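Local coordinates for protein sulfide-quinone reductase (Aquifex aeolicus, PDB 3HYW) that catalyses the FAD-dependent oxidation of hydrogen sulfide with a quinone as electron acceptor, building up polysulfur that is released typically as cyclooctasulfur, at residues 188-191 against 192-195; 281-284 against 285-288; 175-179 against 180-184. All coordinates share one frame; numbering follows the deposited sequence.

Contact 1: 188-191 against 192-195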
loop_
_atom_site.group_PDB
_atom_site.type_symbol
_atom_site.label_atom_id
_atom_site.label_comp_id
_atom_site.label_asym_id
_atom_site.label_seq_id
_atom_site.Cartn_x
_atom_site.Cartn_y
_atom_site.Cartn_z
ATOM N N GLU A 188 7.086 17.021 -3.774
ATOM C CA GLU A 188 7.041 16.050 -2.676
ATOM C C GLU A 188 7.662 14.737 -3.122
ATOM O O GLU A 188 7.474 14.331 -4.277
ATOM C CB GLU A 188 5.601 15.757 -2.264
ATOM C CG GLU A 188 4.866 16.875 -1.558
ATOM C CD GLU A 188 3.379 16.636 -1.631
ATOM O OE1 GLU A 188 2.810 16.799 -2.733
ATOM O OE2 GLU A 188 2.784 16.239 -0.617
ATOM N N PRO A 189 8.392 14.061 -2.211
ATOM C CA PRO A 189 8.998 12.773 -2.537
ATOM C C PRO A 189 7.936 11.702 -2.777
ATOM O O PRO A 189 8.196 10.720 -3.457
ATOM C CB PRO A 189 9.816 12.437 -1.285
ATOM C CG PRO A 189 9.163 13.216 -0.182
ATOM C CD PRO A 189 8.690 14.479 -0.828
ATOM N N TYR A 190 6.750 11.906 -2.207
ATOM C CA TYR A 190 5.609 11.015 -2.427
ATOM C C TYR A 190 4.325 11.786 -2.163
ATOM O O TYR A 190 4.356 12.850 -1.549
ATOM C CB TYR A 190 5.690 9.774 -1.525
ATOM C CG TYR A 190 5.915 10.089 -0.067
ATOM C CD1 TYR A 190 4.854 10.460 0.757
ATOM C CD2 TYR A 190 7.189 10.020 0.493
ATOM C CE1 TYR A 190 5.055 10.756 2.098
ATOM C CE2 TYR A 190 7.401 10.316 1.844
ATOM C CZ TYR A 190 6.327 10.686 2.632
ATOM O OH TYR A 190 6.507 10.975 3.963
ATOM N N LEU A 191 3.201 11.250 -2.621
ATOM C CA LEU A 191 1.904 11.891 -2.407
ATOM C C LEU A 191 1.596 11.980 -0.916
ATOM O O LEU A 191 1.897 11.061 -0.169
ATOM C CB LEU A 191 0.812 11.082 -3.098
ATOM C CG LEU A 191 0.291 11.450 -4.490
ATOM C CD1 LEU A 191 1.334 12.081 -5.406
ATOM C CD2 LEU A 191 -0.334 10.221 -5.117
ATOM N N GLY A 192 0.988 13.081 -0.485
ATOM C CA GLY A 192 0.593 13.213 0.908
ATOM C C GLY A 192 1.757 13.378 1.870
ATOM O O GLY A 192 1.624 13.082 3.065
ATOM N N HIS A 193 2.901 13.829 1.347
ATOM C CA HIS A 193 4.033 14.269 2.164
ATOM C C HIS A 193 3.737 15.618 2.818
ATOM O O HIS A 193 4.014 15.807 4.006
ATOM C CB HIS A 193 5.307 14.357 1.311
ATOM C CG HIS A 193 6.523 14.794 2.067
ATOM N ND1 HIS A 193 6.828 16.121 2.286
ATOM C CD2 HIS A 193 7.531 14.081 2.623
ATOM C CE1 HIS A 193 7.962 16.206 2.958
ATOM N NE2 HIS A 193 8.407 14.983 3.177
ATOM N N PHE A 194 3.202 16.554 2.026
ATOM C CA PHE A 194 2.724 17.866 2.504
ATOM C C PHE A 194 3.804 18.809 3.058
ATOM O O PHE A 194 3.480 19.834 3.652
ATOM C CB PHE A 194 1.613 17.720 3.557
ATOM C CG PHE A 194 0.411 16.926 3.103
ATOM C CD1 PHE A 194 -0.179 17.151 1.856
ATOM C CD2 PHE A 194 -0.159 15.976 3.953
ATOM C CE1 PHE A 194 -1.304 16.415 1.448
ATOM C CE2 PHE A 194 -1.290 15.240 3.564
ATOM C CZ PHE A 194 -1.863 15.462 2.306
ATOM N N GLY A 195 5.074 18.470 2.872
ATOM C CA GLY A 195 6.157 19.228 3.506
ATOM C C GLY A 195 6.284 18.936 5.001
ATOM O O GLY A 195 6.927 19.689 5.734
#
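Glu188 reaches forward along the chain to take the backbone N-H of Phe194: OE2 lies 2.7 Å from Phe194 N, and the N-H...O angle of 170° makes the bond nearly straight. The donor meets OE2 on its anti side, somewhat out of the carboxylate plane. With its chain extended beyond CG, the glutamate runs antiparallel alongside the His193 side chain, its CG 3.8 Å from His193 CB. Its other oxygen, OE1, is hydrogen-bonded to the hydroxyls of Tyr161 and Thr186.

His193 meets two neighbours, one at a face and one at an edge. Pro189 lies over one face of the imidazole, a CH-pi contact with CD 3.7 Å from the ring centroid. Tyr190 is met differently: the edge of the imidazole is directed at the phenol face in an offset edge-to-face pair, centroids 5.2 Å apart and planes at 72°, while His193 CB sits over the same phenol ring. The histidine reaches this place with CG opposite its own N (chi1 -180°). Two polar atoms fix the imidazole's rotation: ND1 accepts from Gly195 N at 3.0 Å, and NE2 bonds to Glu302.

The chain makes a type II beta turn from Tyr190 to His193, with Gly192 at positive phi and a weak closing bond from His193 N to Tyr190 O. Phe194, which lines the octathiocane pocket, follows this turn, and the buried carboxylate of Glu188 beside it has partners on both oxygens, an arrangement likely to favour its charged form and to fix the backbone leading to the pocket wall.

Contact 2: 281-284 against 285-288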
loop_
_atom_site.group_PDB
_atom_site.type_symbol
_atom_site.label_atom_id
_atom_site.label_comp_id
_atom_site.label_asym_id
_atom_site.label_seq_id
_atom_site.Cartn_x
_atom_site.Cartn_y
_atom_site.Cartn_z
ATOM N N PHE A 281 8.679 33.047 18.836
ATOM C CA PHE A 281 8.338 33.848 17.650
ATOM C C PHE A 281 8.724 35.316 17.766
ATOM O O PHE A 281 8.089 36.211 17.200
ATOM C CB PHE A 281 6.895 33.582 17.194
ATOM C CG PHE A 281 6.775 32.288 16.445
ATOM C CD1 PHE A 281 6.884 31.073 17.121
ATOM C CD2 PHE A 281 6.668 32.279 15.059
ATOM C CE1 PHE A 281 6.845 29.863 16.427
ATOM C CE2 PHE A 281 6.627 31.072 14.359
ATOM C CZ PHE A 281 6.702 29.865 15.048
ATOM N N GLN A 282 9.818 35.514 18.496
ATOM C CA GLN A 282 10.431 36.796 18.702
ATOM C C GLN A 282 11.748 36.804 17.939
ATOM O O GLN A 282 12.445 35.790 17.884
ATOM C CB GLN A 282 10.675 36.957 20.203
ATOM C CG GLN A 282 11.518 38.139 20.647
ATOM C CD GLN A 282 11.880 38.016 22.112
ATOM O OE1 GLN A 282 12.483 37.028 22.525
ATOM N NE2 GLN A 282 11.490 39.003 22.907
ATOM N N ASN A 283 12.089 37.944 17.345
ATOM C CA ASN A 283 13.402 38.092 16.725
ATOM C C ASN A 283 14.488 38.037 17.803
ATOM O O ASN A 283 14.346 38.683 18.837
ATOM C CB ASN A 283 13.497 39.406 15.954
ATOM C CG ASN A 283 14.779 39.517 15.161
ATOM O OD1 ASN A 283 15.002 38.772 14.200
ATOM N ND2 ASN A 283 15.633 40.436 15.561
ATOM N N PRO A 284 15.555 37.242 17.577
ATOM C CA PRO A 284 16.647 37.105 18.542
ATOM C C PRO A 284 17.416 38.389 18.848
ATOM O O PRO A 284 17.938 38.534 19.956
ATOM C CB PRO A 284 17.580 36.088 17.868
ATOM C CG PRO A 284 16.689 35.322 16.950
ATOM C CD PRO A 284 15.755 36.361 16.412
ATOM N N THR A 285 17.503 39.299 17.877
ATOM C CA THR A 285 18.322 40.511 18.018
ATOM C C THR A 285 17.492 41.690 18.528
ATOM O O THR A 285 17.882 42.373 19.477
ATOM C CB THR A 285 19.024 40.886 16.685
ATOM O OG1 THR A 285 19.804 39.780 16.222
ATOM C CG2 THR A 285 19.939 42.093 16.860
ATOM N N TYR A 286 16.354 41.928 17.885
ATOM C CA TYR A 286 15.440 42.987 18.291
ATOM C C TYR A 286 14.254 42.349 19.003
ATOM O O TYR A 286 13.341 41.812 18.373
ATOM C CB TYR A 286 15.004 43.831 17.086
ATOM C CG TYR A 286 16.156 44.504 16.361
ATOM C CD1 TYR A 286 16.702 43.945 15.205
ATOM C CD2 TYR A 286 16.705 45.703 16.836
ATOM C CE1 TYR A 286 17.769 44.558 14.532
ATOM C CE2 TYR A 286 17.762 46.322 16.175
ATOM C CZ TYR A 286 18.290 45.742 15.024
ATOM O OH TYR A 286 19.334 46.357 14.369
ATOM N N LYS A 287 14.295 42.405 20.329
ATOM C CA LYS A 287 13.374 41.653 21.180
ATOM C C LYS A 287 11.933 42.174 21.139
ATOM O O LYS A 287 11.014 41.497 21.602
ATOM C CB LYS A 287 13.905 41.607 22.619
ATOM C CG LYS A 287 15.224 40.837 22.745
ATOM C CD LYS A 287 15.479 40.376 24.182
ATOM C CE LYS A 287 16.584 39.321 24.242
ATOM N NZ LYS A 287 16.320 38.150 23.341
ATOM N N ASN A 288 11.749 43.364 20.564
ATOM C CA ASN A 288 10.418 43.953 20.400
ATOM C C ASN A 288 9.814 43.704 19.010
ATOM O O ASN A 288 8.759 44.253 18.677
ATOM C CB ASN A 288 10.433 45.451 20.751
ATOM C CG ASN A 288 11.252 46.289 19.775
ATOM O OD1 ASN A 288 12.221 45.819 19.194
ATOM N ND2 ASN A 288 10.863 47.550 19.609
#
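Thr285 N lies 3.2 Å from Pro284 CB where the chain begins its return. At Tyr286 the backbone comes back beside Asn283, their CA atoms 5.5 Å apart, and Asn283 CB rests 3.4 Å from Tyr286 O. The Tyr286 OH is hydrogen-bonded to Asp84. This is a surface loop between helix 258-261 and strand 289-291, an outermost strand of the parallel sheet; the backbone bond of Asn283 with Ile289 sets the loop beside that strand. Lys287 provides the acceptor that closes the bend: Gln282 NE2 donates to Lys287 O at 2.9 Å with an N-H...O angle of 150°, arriving in the carbonyl plane on a lone pair. Gln282 spans the distance with CG opposite its backbone N (chi1 170°) and an extended chain, its NE2 also 3.6 Å from Lys287 CB. An alanine in place of Gln282 would remove the amide and is likely to leave Lys287 O without this donor and the loop freer to move. Asn288 then leads toward the sheet, where its ND2 bonds to Asn86 and to Asp99 O.

Contact 3: 175-179 against 180-184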
loop_
_atom_site.group_PDB
_atom_site.type_symbol
_atom_site.label_atom_id
_atom_site.label_comp_id
_atom_site.label_asym_id
_atom_site.label_seq_id
_atom_site.Cartn_x
_atom_site.Cartn_y
_atom_site.Cartn_z
ATOM N N GLY A 175 -20.339 16.081 -16.298
ATOM C CA GLY A 175 -20.338 14.865 -17.113
ATOM C C GLY A 175 -19.278 14.844 -18.200
ATOM O O GLY A 175 -19.456 14.201 -19.231
ATOM N N ILE A 176 -18.169 15.541 -17.965
ATOM C CA ILE A 176 -17.088 15.641 -18.951
ATOM C C ILE A 176 -15.727 15.161 -18.427
ATOM O O ILE A 176 -14.689 15.426 -19.043
ATOM C CB ILE A 176 -16.963 17.082 -19.537
ATOM C CG1 ILE A 176 -16.708 18.110 -18.426
ATOM C CG2 ILE A 176 -18.206 17.433 -20.369
ATOM C CD1 ILE A 176 -16.134 19.431 -18.918
ATOM N N ARG A 177 -15.734 14.453 -17.298
ATOM C CA ARG A 177 -14.495 13.928 -16.709
ATOM C C ARG A 177 -13.811 12.896 -17.623
ATOM O O ARG A 177 -12.581 12.795 -17.648
ATOM C CB ARG A 177 -14.745 13.363 -15.296
ATOM C CG ARG A 177 -13.508 12.759 -14.607
ATOM C CD ARG A 177 -12.417 13.793 -14.329
ATOM N NE ARG A 177 -11.148 13.421 -14.958
ATOM C CZ ARG A 177 -10.196 12.671 -14.403
ATOM N NH1 ARG A 177 -10.330 12.191 -13.173
ATOM N NH2 ARG A 177 -9.096 12.407 -15.091
ATOM N N TYR A 178 -14.605 12.156 -18.394
ATOM C CA TYR A 178 -14.060 11.179 -19.342
ATOM C C TYR A 178 -13.339 11.832 -20.532
ATOM O O TYR A 178 -12.681 11.145 -21.319
ATOM C CB TYR A 178 -15.144 10.191 -19.811
ATOM C CG TYR A 178 -16.053 10.699 -20.915
ATOM C CD1 TYR A 178 -15.966 10.172 -22.206
ATOM C CD2 TYR A 178 -17.001 11.698 -20.667
ATOM C CE1 TYR A 178 -16.797 10.625 -23.226
ATOM C CE2 TYR A 178 -17.834 12.159 -21.679
ATOM C CZ TYR A 178 -17.726 11.617 -22.957
ATOM O OH TYR A 178 -18.544 12.066 -23.966
ATOM N N LYS A 179 -13.463 13.153 -20.649
ATOM C CA LYS A 179 -12.777 13.916 -21.693
ATOM C C LYS A 179 -11.540 14.639 -21.161
ATOM O O LYS A 179 -10.784 15.223 -21.940
ATOM C CB LYS A 179 -13.723 14.941 -22.329
ATOM C CG LYS A 179 -14.962 14.353 -22.984
ATOM C CD LYS A 179 -15.483 15.270 -24.089
ATOM C CE LYS A 179 -16.809 14.776 -24.663
ATOM N NZ LYS A 179 -17.933 14.881 -23.670
ATOM N N VAL A 180 -11.338 14.607 -19.842
ATOM C CA VAL A 180 -10.268 15.388 -19.206
ATOM C C VAL A 180 -9.247 14.517 -18.456
ATOM O O VAL A 180 -9.490 14.107 -17.309
ATOM C CB VAL A 180 -10.833 16.487 -18.257
ATOM C CG1 VAL A 180 -9.704 17.327 -17.678
ATOM C CG2 VAL A 180 -11.824 17.385 -18.990
ATOM N N PRO A 181 -8.106 14.212 -19.110
ATOM C CA PRO A 181 -7.005 13.575 -18.399
ATOM C C PRO A 181 -6.501 14.485 -17.286
ATOM O O PRO A 181 -6.386 15.700 -17.478
ATOM C CB PRO A 181 -5.936 13.402 -19.490
ATOM C CG PRO A 181 -6.700 13.401 -20.771
ATOM C CD PRO A 181 -7.791 14.400 -20.538
ATOM N N MET A 182 -6.238 13.903 -16.120
ATOM C CA MET A 182 -5.730 14.666 -14.993
ATOM C C MET A 182 -4.451 14.057 -14.459
ATOM O O MET A 182 -4.375 12.845 -14.218
ATOM C CB MET A 182 -6.777 14.769 -13.881
ATOM C CG MET A 182 -7.960 15.643 -14.241
ATOM S SD MET A 182 -9.113 15.920 -12.882
ATOM C CE MET A 182 -8.087 16.928 -11.811
ATOM N N THR A 183 -3.451 14.915 -14.277
ATOM C CA THR A 183 -2.154 14.508 -13.766
ATOM C C THR A 183 -1.700 15.471 -12.680
ATOM O O THR A 183 -1.769 16.693 -12.838
ATOM C CB THR A 183 -1.092 14.418 -14.899
ATOM O OG1 THR A 183 -1.522 13.457 -15.870
ATOM C CG2 THR A 183 0.274 13.994 -14.347
ATOM N N PHE A 184 -1.243 14.902 -11.573
ATOM C CA PHE A 184 -0.740 15.670 -10.451
ATOM C C PHE A 184 0.776 15.533 -10.426
ATOM O O PHE A 184 1.292 14.419 -10.428
ATOM C CB PHE A 184 -1.361 15.140 -9.155
ATOM C CG PHE A 184 -1.161 16.037 -7.972
ATOM C CD1 PHE A 184 -2.069 17.055 -7.698
ATOM C CD2 PHE A 184 -0.086 15.848 -7.111
ATOM C CE1 PHE A 184 -1.890 17.899 -6.597
ATOM C CE2 PHE A 184 0.095 16.681 -6.008
ATOM C CZ PHE A 184 -0.813 17.705 -5.751
HETATM O O HOH W 1 -6.559 10.936 -15.800
#
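Val180 O is gripped by two nitrogens of one guanidinium: Arg177 NH2 donates to it at 2.8 Å and Arg177 NE at 3.0 Å. The approach is side-on, with the oxygen only 8° out of the guanidinium plane and both donors in the carbonyl plane, at N-H...O angles of 147° and 144°. Arg177 starts with CG opposite its backbone N and then bends at chi2 and chi3, which folds the head group forward over the chain that follows it.

One face of that head group is laid on Met182, whose CG lies 3.5 Å from the guanidinium plane; Met182 SD stands 3.7 Å from Arg177 CZ. The side chain of Met182 comes to this face with CG anti to its carbonyl carbon. A water at the guanidinium edge accepts from Met182 N at 3.0 Å and, weakly, from Arg177 NH2. NH1 is hydrogen-bonded to His168, and NH2 also to Asn214 O.

A short 3-10 segment, 177-179, follows the Schellman motif that ends helix 158-173 at Gly175, and just after it Val180 N donates to Arg177 O at 3.1 Å. Val180 CG2 packs against Ile176 O, and Lys179 NZ donates to Tyr178 OH. Glu368 and Arg429 of a neighbouring subunit bond to the backbone of Tyr178, whose ring makes a cation-pi contact with Arg342 of that subunit.

With one face on a thioether, the buried arginine is bound by carbonyls, a histidine and a water, with no carboxylate among these partners, so its charge is probably spread over several dipoles where the helix passes into strand 182-185.

Following the chain from the N terminus, the three contacts come in series, none nested in or crossing another. Contact 3 (175-184) closes the connection from helix 158-173 to strand 182-185 of the mixed sheet, at the face met by a neighbouring subunit. Contact 1 (188-195) opens a few residues later, in the loop that runs from that strand toward helix 202-212, beside the octathiocane pocket; their centres are about 23 Å apart. Contact 2 (281-288) lies much farther along, in the loop leading to strand 289-291 of the parallel sheet. It and contact 3 are on opposite sides of the chain's centre, their centres about 50 Å apart.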